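Local coordinates for Gp15 protein (Listeria phage PSA, PDB 6R5W), which is the homotrimeric receptor-binding protein of the phage, here its C-terminal part, and probably recognises the surface of the Listeria host cell, at residues A[61-66]-A[109-114]; A[87-92]-A[165-170]; A[121-126]-A[138-143]. All coordinates share one frame; numbering follows the deposited sequence.

Contact 1: residues A[61-66]-A[109-114]; sequences QSVTLT and TLPTFL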
loop_
_atom_site.group_PDB
_atom_site.type_symbol
_atom_site.label_atom_id
_atom_site.label_comp_id
_atom_site.label_asym_id
_atom_site.label_seq_id
_atom_site.Cartn_x
_atom_site.Cartn_y
_atom_site.Cartn_z
ATOM N N GLN A 61 -10.628 -5.984 -4.503
ATOM C CA GLN A 61 -11.443 -7.144 -4.842
ATOM C C GLN A 61 -12.813 -7.039 -4.167
ATOM O O GLN A 61 -12.982 -6.306 -3.204
ATOM C CB GLN A 61 -10.745 -8.429 -4.355
ATOM C CG GLN A 61 -9.203 -8.535 -4.434
ATOM C CD GLN A 61 -8.742 -8.947 -5.797
ATOM O OE1 GLN A 61 -8.031 -8.190 -6.480
ATOM N NE2 GLN A 61 -9.109 -10.167 -6.195
ATOM N N SER A 62 -13.831 -7.752 -4.682
ATOM C CA SER A 62 -15.145 -7.704 -4.069
ATOM C C SER A 62 -15.833 -9.066 -4.102
ATOM O O SER A 62 -15.571 -9.869 -5.004
ATOM C CB SER A 62 -16.065 -6.650 -4.739
ATOM O OG SER A 62 -16.520 -7.160 -5.944
ATOM N N VAL A 63 -16.699 -9.304 -3.121
ATOM C CA VAL A 63 -17.627 -10.438 -3.126
ATOM C C VAL A 63 -18.985 -9.961 -2.669
ATOM O O VAL A 63 -19.088 -9.091 -1.801
ATOM C CB VAL A 63 -17.202 -11.640 -2.210
ATOM C CG1 VAL A 63 -15.979 -12.228 -2.672
ATOM C CG2 VAL A 63 -17.123 -11.185 -0.720
ATOM N N THR A 64 -20.065 -10.520 -3.254
ATOM C CA THR A 64 -21.409 -10.205 -2.824
ATOM C C THR A 64 -21.884 -11.156 -1.726
ATOM O O THR A 64 -21.594 -12.345 -1.789
ATOM C CB THR A 64 -22.400 -10.310 -3.998
ATOM O OG1 THR A 64 -22.135 -9.297 -4.942
ATOM C CG2 THR A 64 -23.807 -10.161 -3.505
ATOM N N LEU A 65 -22.548 -10.622 -0.713
ATOM C CA LEU A 65 -23.049 -11.407 0.403
ATOM C C LEU A 65 -24.558 -11.589 0.274
ATOM O O LEU A 65 -25.303 -10.610 0.059
ATOM C CB LEU A 65 -22.763 -10.710 1.749
ATOM C CG LEU A 65 -21.330 -10.263 1.993
ATOM C CD1 LEU A 65 -21.290 -9.641 3.410
ATOM C CD2 LEU A 65 -20.331 -11.355 1.853
ATOM N N THR A 66 -25.014 -12.776 0.556
ATOM C CA THR A 66 -26.428 -13.141 0.509
ATOM C C THR A 66 -27.078 -13.004 1.894
ATOM O O THR A 66 -26.580 -13.586 2.866
ATOM C CB THR A 66 -26.570 -14.580 0.037
ATOM O OG1 THR A 66 -25.980 -14.715 -1.259
ATOM C CG2 THR A 66 -28.042 -14.956 0.001
ATOM N N THR A 109 -23.094 -13.870 6.216
ATOM C CA THR A 109 -21.833 -14.529 6.543
ATOM C C THR A 109 -20.847 -14.345 5.408
ATOM O O THR A 109 -21.196 -14.552 4.255
ATOM C CB THR A 109 -22.019 -16.074 6.778
ATOM O OG1 THR A 109 -23.011 -16.273 7.796
ATOM C CG2 THR A 109 -20.735 -16.699 7.180
ATOM N N LEU A 110 -19.625 -13.923 5.711
ATOM C CA LEU A 110 -18.626 -13.736 4.674
ATOM C C LEU A 110 -17.943 -15.065 4.366
ATOM O O LEU A 110 -17.922 -15.988 5.212
ATOM C CB LEU A 110 -17.581 -12.736 5.135
ATOM C CG LEU A 110 -18.103 -11.270 5.328
ATOM C CD1 LEU A 110 -18.200 -10.965 6.779
ATOM C CD2 LEU A 110 -17.188 -10.330 4.655
ATOM N N PRO A 111 -17.311 -15.173 3.207
ATOM C CA PRO A 111 -16.553 -16.383 2.885
ATOM C C PRO A 111 -15.461 -16.690 3.905
ATOM O O PRO A 111 -14.856 -15.782 4.491
ATOM C CB PRO A 111 -15.920 -16.061 1.516
ATOM C CG PRO A 111 -16.642 -14.914 1.001
ATOM C CD PRO A 111 -17.148 -14.142 2.169
ATOM N N THR A 112 -15.134 -17.986 4.016
ATOM C CA THR A 112 -14.135 -18.443 4.981
ATOM C C THR A 112 -12.746 -17.791 4.794
ATOM O O THR A 112 -12.018 -17.570 5.769
ATOM C CB THR A 112 -14.017 -19.989 4.933
ATOM O OG1 THR A 112 -13.586 -20.436 3.647
ATOM C CG2 THR A 112 -15.355 -20.603 5.235
ATOM N N PHE A 113 -12.319 -17.518 3.545
ATOM C CA PHE A 113 -11.024 -16.872 3.402
ATOM C C PHE A 113 -11.022 -15.400 3.905
ATOM O O PHE A 113 -9.931 -14.780 3.988
ATOM C CB PHE A 113 -10.505 -16.904 1.953
ATOM C CG PHE A 113 -11.218 -15.949 0.991
ATOM C CD1 PHE A 113 -12.412 -16.273 0.415
ATOM C CD2 PHE A 113 -10.652 -14.731 0.668
ATOM C CE1 PHE A 113 -13.041 -15.427 -0.467
ATOM C CE2 PHE A 113 -11.294 -13.869 -0.195
ATOM C CZ PHE A 113 -12.490 -14.226 -0.754
ATOM N N LEU A 114 -12.185 -14.837 4.244
ATOM C CA LEU A 114 -12.240 -13.510 4.860
ATOM C C LEU A 114 -12.544 -13.613 6.350
ATOM O O LEU A 114 -13.030 -12.669 6.945
ATOM C CB LEU A 114 -13.265 -12.640 4.145
ATOM C CG LEU A 114 -12.897 -12.367 2.683
ATOM C CD1 LEU A 114 -13.943 -11.413 2.114
ATOM C CD2 LEU A 114 -11.483 -11.787 2.538
HETATM O O HOH W 1 -24.292 -14.716 3.597
#
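Val63 and Pro111 meet tip to tip, the CG2 methyl of the valine standing 4.1 Å from CD of the proline and equally near its CG. The same methyl also touches CD1 of Leu114. CG1, the other branch of Val63, turns to Phe113, where it lies near the plane of the ring at its edge, 4.5 Å from CZ. Two residues on, Leu65 spreads its fork over the earlier part of the loop: CD1 meets CG of Leu110 at 4.1 Å, while CD2 approaches CD of Pro111 and the carbonyl oxygen of Thr109. The valine's first torsion accounts for its double role, since CG1 is anti to the carbonyl carbon (chi1 -64°) and CG2 is left between the backbone N and that carbon, so the two methyls address different partners. No direct hydrogen bond joins the segments; the direct contacts here are largely apolar, as strand 61-65, an outermost strand of one antiparallel sheet, packs on the loop that leaves strand 105-109 of the other. Beyond Leu65 a water bridges the two backbones, donating to Thr66 O at 2.7 Å and accepting from Thr109 N at 3.0 Å. Behind the first shell, the loop folds back on itself: Leu114 N donates to Pro111 O over 2.8 Å, closing the short 3-10 turn, and CG of Leu114 lies over one face of the Phe113 ring, toward its rim. Tyr81 meets that ring edge-to-face, and backbone bonds from Val63 to Ala79 and from Leu65 to Leu77 hold the strand against strand 72-84. Thr109 OG1 is hydrogen-bonded to Asp146 of its own sheet and to Lys68, in the turn between strands 61-65 and 72-84.

Contact 2: residues A[87-92]-A[165-170]; sequences RFLVIV and IYLTKE. With CD (cadmium ion), chain I.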
loop_
_atom_site.group_PDB
_atom_site.type_symbol
_atom_site.label_atom_id
_atom_site.label_comp_id
_atom_site.label_asym_id
_atom_site.label_seq_id
_atom_site.Cartn_x
_atom_site.Cartn_y
_atom_site.Cartn_z
ATOM N N ARG A 87 -2.344 -10.844 4.422
ATOM C CA ARG A 87 -3.653 -10.655 4.998
ATOM C C ARG A 87 -4.498 -9.880 4.021
ATOM O O ARG A 87 -4.003 -9.402 3.009
ATOM C CB ARG A 87 -3.589 -9.877 6.335
ATOM C CG ARG A 87 -2.718 -10.545 7.478
ATOM C CD ARG A 87 -2.560 -9.526 8.592
ATOM N NE ARG A 87 -1.752 -9.915 9.747
ATOM C CZ ARG A 87 -2.244 -10.378 10.884
ATOM N NH1 ARG A 87 -3.551 -10.596 11.052
ATOM N NH2 ARG A 87 -1.390 -10.627 11.886
ATOM N N PHE A 88 -5.762 -9.714 4.371
ATOM C CA PHE A 88 -6.654 -8.807 3.661
ATOM C C PHE A 88 -7.229 -7.794 4.653
ATOM O O PHE A 88 -7.642 -8.162 5.762
ATOM C CB PHE A 88 -7.820 -9.487 2.990
ATOM C CG PHE A 88 -7.427 -10.528 2.008
ATOM C CD1 PHE A 88 -6.961 -10.162 0.747
ATOM C CD2 PHE A 88 -7.540 -11.877 2.322
ATOM C CE1 PHE A 88 -6.598 -11.136 -0.176
ATOM C CE2 PHE A 88 -7.195 -12.840 1.390
ATOM C CZ PHE A 88 -6.703 -12.460 0.163
ATOM N N LEU A 89 -7.396 -6.538 4.179
ATOM C CA LEU A 89 -8.250 -5.574 4.828
ATOM C C LEU A 89 -9.622 -5.686 4.186
ATOM O O LEU A 89 -9.736 -5.570 2.966
ATOM C CB LEU A 89 -7.689 -4.188 4.660
ATOM C CG LEU A 89 -8.541 -3.114 5.306
ATOM C CD1 LEU A 89 -8.516 -3.189 6.854
ATOM C CD2 LEU A 89 -7.959 -1.746 4.837
ATOM N N VAL A 90 -10.645 -5.894 5.000
ATOM C CA VAL A 90 -12.002 -6.167 4.534
ATOM C C VAL A 90 -12.875 -4.986 4.938
ATOM O O VAL A 90 -12.850 -4.552 6.100
ATOM C CB VAL A 90 -12.559 -7.485 5.100
ATOM C CG1 VAL A 90 -14.029 -7.676 4.632
ATOM C CG2 VAL A 90 -11.653 -8.682 4.726
ATOM N N ILE A 91 -13.649 -4.466 3.985
ATOM C CA ILE A 91 -14.518 -3.320 4.222
ATOM C C ILE A 91 -15.925 -3.695 3.763
ATOM O O ILE A 91 -16.187 -3.836 2.554
ATOM C CB ILE A 91 -14.002 -2.049 3.512
ATOM C CG1 ILE A 91 -12.585 -1.715 4.008
ATOM C CG2 ILE A 91 -15.016 -0.920 3.671
ATOM C CD1 ILE A 91 -11.895 -0.634 3.248
ATOM N N VAL A 92 -16.809 -3.923 4.704
ATOM C CA VAL A 92 -18.184 -4.359 4.393
ATOM C C VAL A 92 -19.026 -3.142 4.021
ATOM O O VAL A 92 -18.779 -2.033 4.458
ATOM C CB VAL A 92 -18.818 -5.122 5.591
ATOM C CG1 VAL A 92 -20.183 -5.677 5.275
ATOM C CG2 VAL A 92 -17.882 -6.234 6.019
ATOM N N ILE A 165 -15.147 -3.019 9.397
ATOM C CA ILE A 165 -13.834 -3.039 8.751
ATOM C C ILE A 165 -12.901 -3.837 9.629
ATOM O O ILE A 165 -12.892 -3.624 10.847
ATOM C CB ILE A 165 -13.269 -1.625 8.553
ATOM C CG1 ILE A 165 -14.229 -0.862 7.664
ATOM C CG2 ILE A 165 -11.823 -1.696 8.042
ATOM C CD1 ILE A 165 -13.853 0.634 7.554
ATOM N N TYR A 166 -12.135 -4.764 9.030
ATOM C CA TYR A 166 -11.268 -5.629 9.848
ATOM C C TYR A 166 -10.197 -6.281 8.967
ATOM O O TYR A 166 -10.307 -6.318 7.741
ATOM C CB TYR A 166 -12.097 -6.711 10.554
ATOM C CG TYR A 166 -12.716 -7.692 9.610
ATOM C CD1 TYR A 166 -13.969 -7.441 9.005
ATOM C CD2 TYR A 166 -12.064 -8.884 9.285
ATOM C CE1 TYR A 166 -14.511 -8.299 8.165
ATOM C CE2 TYR A 166 -12.614 -9.777 8.418
ATOM C CZ TYR A 166 -13.873 -9.496 7.838
ATOM O OH TYR A 166 -14.449 -10.340 6.929
ATOM N N LEU A 167 -9.186 -6.835 9.620
ATOM C CA LEU A 167 -8.131 -7.624 8.999
ATOM C C LEU A 167 -8.311 -9.134 9.211
ATOM O O LEU A 167 -8.690 -9.583 10.281
ATOM C CB LEU A 167 -6.777 -7.218 9.598
ATOM C CG LEU A 167 -6.282 -5.827 9.222
ATOM C CD1 LEU A 167 -5.247 -5.333 10.182
ATOM C CD2 LEU A 167 -5.743 -5.846 7.783
ATOM N N THR A 168 -7.964 -9.907 8.205
ATOM C CA THR A 168 -7.906 -11.365 8.258
ATOM C C THR A 168 -6.573 -11.871 8.848
ATOM O O THR A 168 -5.669 -11.118 9.222
ATOM C CB THR A 168 -8.131 -11.924 6.856
ATOM O OG1 THR A 168 -6.998 -11.529 6.096
ATOM C CG2 THR A 168 -9.458 -11.442 6.260
ATOM N N LYS A 169 -6.492 -13.203 9.007
ATOM C CA LYS A 169 -5.273 -13.840 9.531
ATOM C C LYS A 169 -4.140 -13.910 8.497
ATOM O O LYS A 169 -4.335 -13.757 7.287
ATOM C CB LYS A 169 -5.608 -15.250 10.039
ATOM C CG LYS A 169 -6.515 -15.234 11.241
ATOM C CD LYS A 169 -6.827 -16.719 11.702
ATOM C CE LYS A 169 -6.505 -16.961 13.128
ATOM N NZ LYS A 169 -7.348 -16.160 14.048
ATOM N N GLU A 170 -2.942 -14.167 9.011
ATOM C CA GLU A 170 -1.711 -14.289 8.252
ATOM C C GLU A 170 -1.678 -15.620 7.518
ATOM O O GLU A 170 -1.279 -16.649 8.079
ATOM C CB GLU A 170 -0.551 -14.194 9.225
ATOM C CG GLU A 170 0.631 -13.680 8.577
ATOM C CD GLU A 170 0.409 -12.319 8.234
ATOM O OE1 GLU A 170 0.266 -11.495 9.184
ATOM O OE2 GLU A 170 0.361 -12.046 6.989
HETATM CD CD CD I . 2.345 -10.784 7.732
#
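Arg87 runs extended from CG to NE, whereas Glu170 bends at chi2 (68°), and its carboxylate meets the guanidinium almost perpendicular to it (88° between the planes). Arg87 NE and Glu170 OE1 form a salt bridge at 2.6 Å, but its hydrogen bond is weak, bent to 116° at the hydrogen. Glu170 OE1 and OE2 also bind a cadmium ion, at 2.6 and 2.5 Å, and the metal would be expected to draw charge from the carboxylate. NH1 of Arg87 turns instead to Thr168 O, 2.8 Å away near the guanidinium edge, and has Asp117 as a second partner. Thr168 OG1 accepts the backbone N-H of Phe88, at 2.8 Å from Phe88 N, a side chain standing in for a main-chain acceptor just beyond the strand end. Inward, strands 87-97 and 159-167 are antiparallel neighbours in a four-stranded sheet. Val90 and Tyr166 are a hydrogen-bonded pair flanked by the non-hydrogen-bonded pairs Leu89-Leu167 and Ile91-Ile165. On one face of the sheet the tyrosine lies alongside Val90, whose CB sits over the ring 3.9 Å from its centroid, a CH-pi contact displaced toward the rim; Val92 CG2 comes to the ring edge. Tyr166 OH is hydrogen-bonded to Leu114 O, so the ring is fixed at its far end as well. The opposite face carries Leu89, Ile91, Ile165 and Leu167: Leu89 CD1 meets Ile165 CG2 at 3.8 Å, and the two isoleucines lie side by side. This face packs against the trimer partners, with Ile165 meeting Ile165 of both neighbouring subunits and Leu89 reaching Ile91 of the second.

Contact 3: residues A[121-126]-A[138-143]; sequences NKLYSA and NIYLSV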
loop_
_atom_site.group_PDB
_atom_site.type_symbol
_atom_site.label_atom_id
_atom_site.label_comp_id
_atom_site.label_asym_id
_atom_site.label_seq_id
_atom_site.Cartn_x
_atom_site.Cartn_y
_atom_site.Cartn_z
ATOM N N ASN A 121 -15.754 -12.840 19.329
ATOM C CA ASN A 121 -16.462 -11.824 18.544
ATOM C C ASN A 121 -15.742 -10.495 18.582
ATOM O O ASN A 121 -15.210 -10.100 19.595
ATOM C CB ASN A 121 -17.867 -11.617 19.088
ATOM C CG ASN A 121 -18.674 -12.839 18.971
ATOM O OD1 ASN A 121 -18.937 -13.299 17.903
ATOM N ND2 ASN A 121 -19.062 -13.401 20.104
ATOM N N LYS A 122 -15.801 -9.752 17.470
ATOM C CA LYS A 122 -15.447 -8.341 17.421
ATOM C C LYS A 122 -16.738 -7.513 17.435
ATOM O O LYS A 122 -17.739 -7.869 16.778
ATOM C CB LYS A 122 -14.630 -8.077 16.158
ATOM C CG LYS A 122 -13.251 -8.818 16.142
ATOM C CD LYS A 122 -12.550 -8.764 14.760
ATOM C CE LYS A 122 -12.151 -7.347 14.463
ATOM N NZ LYS A 122 -11.135 -6.903 15.323
ATOM N N LEU A 123 -16.699 -6.389 18.146
ATOM C CA LEU A 123 -17.896 -5.602 18.440
ATOM C C LEU A 123 -17.868 -4.276 17.685
ATOM O O LEU A 123 -16.931 -3.497 17.846
ATOM C CB LEU A 123 -18.017 -5.259 19.929
ATOM C CG LEU A 123 -18.626 -6.316 20.845
ATOM C CD1 LEU A 123 -18.209 -7.712 20.590
ATOM C CD2 LEU A 123 -18.399 -5.864 22.346
ATOM N N TYR A 124 -18.940 -3.980 16.975
ATOM C CA TYR A 124 -19.048 -2.757 16.185
ATOM C C TYR A 124 -20.310 -1.984 16.496
ATOM O O TYR A 124 -21.401 -2.578 16.586
ATOM C CB TYR A 124 -19.065 -3.113 14.694
ATOM C CG TYR A 124 -17.769 -3.683 14.181
ATOM C CD1 TYR A 124 -17.503 -5.047 14.246
ATOM C CD2 TYR A 124 -16.763 -2.824 13.676
ATOM C CE1 TYR A 124 -16.311 -5.559 13.757
ATOM C CE2 TYR A 124 -15.559 -3.339 13.213
ATOM C CZ TYR A 124 -15.340 -4.687 13.255
ATOM O OH TYR A 124 -14.149 -5.233 12.809
ATOM N N SER A 125 -20.159 -0.666 16.587
ATOM C CA SER A 125 -21.294 0.268 16.637
ATOM C C SER A 125 -21.737 0.587 15.208
ATOM O O SER A 125 -20.910 0.920 14.361
ATOM C CB SER A 125 -20.882 1.551 17.340
ATOM O OG SER A 125 -21.979 2.484 17.256
ATOM N N ALA A 126 -23.029 0.456 14.919
ATOM C CA ALA A 126 -23.536 0.672 13.556
ATOM C C ALA A 126 -24.730 1.634 13.626
ATOM O O ALA A 126 -25.518 1.676 14.615
ATOM C CB ALA A 126 -23.973 -0.603 12.899
ATOM N N ASN A 138 -25.641 -2.649 18.088
ATOM C CA ASN A 138 -24.435 -3.366 18.485
ATOM C C ASN A 138 -24.340 -4.619 17.615
ATOM O O ASN A 138 -25.199 -5.519 17.713
ATOM C CB ASN A 138 -24.478 -3.760 19.969
ATOM C CG ASN A 138 -24.375 -2.567 20.888
ATOM O OD1 ASN A 138 -23.741 -1.551 20.586
ATOM N ND2 ASN A 138 -25.021 -2.682 22.073
ATOM N N ILE A 139 -23.292 -4.709 16.787
ATOM C CA ILE A 139 -23.134 -5.794 15.835
ATOM C C ILE A 139 -21.868 -6.569 16.208
ATOM O O ILE A 139 -20.809 -5.975 16.411
ATOM C CB ILE A 139 -23.060 -5.288 14.367
ATOM C CG1 ILE A 139 -24.323 -4.502 14.044
ATOM C CG2 ILE A 139 -22.829 -6.450 13.451
ATOM C CD1 ILE A 139 -24.407 -4.063 12.529
ATOM N N TYR A 140 -21.982 -7.887 16.255
ATOM C CA TYR A 140 -20.848 -8.744 16.446
ATOM C C TYR A 140 -20.380 -9.348 15.144
ATOM O O TYR A 140 -21.179 -9.792 14.335
ATOM C CB TYR A 140 -21.145 -9.904 17.388
ATOM C CG TYR A 140 -21.436 -9.595 18.820
ATOM C CD1 TYR A 140 -21.705 -8.339 19.272
ATOM C CD2 TYR A 140 -21.491 -10.660 19.744
ATOM C CE1 TYR A 140 -22.020 -8.098 20.638
ATOM C CE2 TYR A 140 -21.789 -10.433 21.080
ATOM C CZ TYR A 140 -22.081 -9.190 21.503
ATOM O OH TYR A 140 -22.407 -8.951 22.793
ATOM N N LEU A 141 -19.069 -9.356 14.928
ATOM C CA LEU A 141 -18.484 -10.103 13.816
ATOM C C LEU A 141 -17.888 -11.342 14.450
ATOM O O LEU A 141 -16.939 -11.197 15.220
ATOM C CB LEU A 141 -17.388 -9.291 13.115
ATOM C CG LEU A 141 -16.719 -9.989 11.966
ATOM C CD1 LEU A 141 -17.704 -10.234 10.799
ATOM C CD2 LEU A 141 -15.458 -9.280 11.415
ATOM N N SER A 142 -18.391 -12.524 14.099
ATOM C CA SER A 142 -17.934 -13.759 14.752
ATOM C C SER A 142 -16.622 -14.253 14.144
ATOM O O SER A 142 -16.213 -13.843 13.067
ATOM C CB SER A 142 -19.011 -14.853 14.625
ATOM O OG SER A 142 -18.933 -15.455 13.310
ATOM N N VAL A 143 -15.967 -15.208 14.828
ATOM C CA VAL A 143 -14.755 -15.766 14.333
ATOM C C VAL A 143 -14.955 -16.526 13.010
ATOM O O VAL A 143 -13.990 -16.700 12.265
ATOM C CB VAL A 143 -14.059 -16.703 15.361
ATOM C CG1 VAL A 143 -13.643 -15.903 16.577
ATOM C CG2 VAL A 143 -14.940 -17.856 15.724
HETATM O O HOH W 2 -17.025 -15.582 17.522
#
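Leu123 lies side by side with Tyr140, its CD1 methyl over one face of the ring, 3.9 Å from the centroid in a CH-pi contact offset toward the rim. On the other face of the sheet, the aromatic edge is used: CE1 of Tyr124 comes to CB of Leu141 at 3.9 Å, near the plane of the ring. Further along, Ala126 CB and Ile139 CD1 approach to 3.5 Å. Asn121 closes the other end, its amide plane turned 42° from that of the Tyr140 ring. The first torsion of Asn121 puts CG anti to the carbonyl carbon (chi1 -63°), where it meets CD2 of Tyr140 at 3.6 Å. Asn121 OD1 accepts a hydrogen bond from a water at 3.0 Å, and that water accepts one from Val143 N. Among the polar ends, Tyr124 OH bonds to Ile165 O, while Lys122 NZ forms a salt bridge with Asp162 of the second subunit and Asn138 OD1 accepts from Gln136 of that subunit. Four backbone bonds pair Lys122 with Leu141 and Tyr124 with Ile139, the shortest being Leu141 N to Lys122 O at 2.7 Å. Leu123-Tyr140 is the non-hydrogen-bonded pair between them; the antiparallel strands 122-127 and 136-141, consecutive in the chain, form a beta hairpin at one edge of a four-stranded sheet.

How the contacts relate
The three contacts illustrate how backbone pairing and side-chain packing divide the work in a beta domain. Contacts 2 and 3 are buried strand pairings, each within one of the two antiparallel sheets, whereas contact 1 is partly buried and joins the sheets through apolar side chains and a water. Tyr166 of contact 2 touches residues of both other contacts, and Leu110 CD1 of contact 1 packs on Leu141 CD1 of contact 3. Chemistry follows place. Metal and salt bridge gather at the strand end of contact 2; its face with Leu89, Ile91 and Ile165 is apolar toward the other subunits, while contact 3 meets them largely through polar groups. No other subunit touches contact 1.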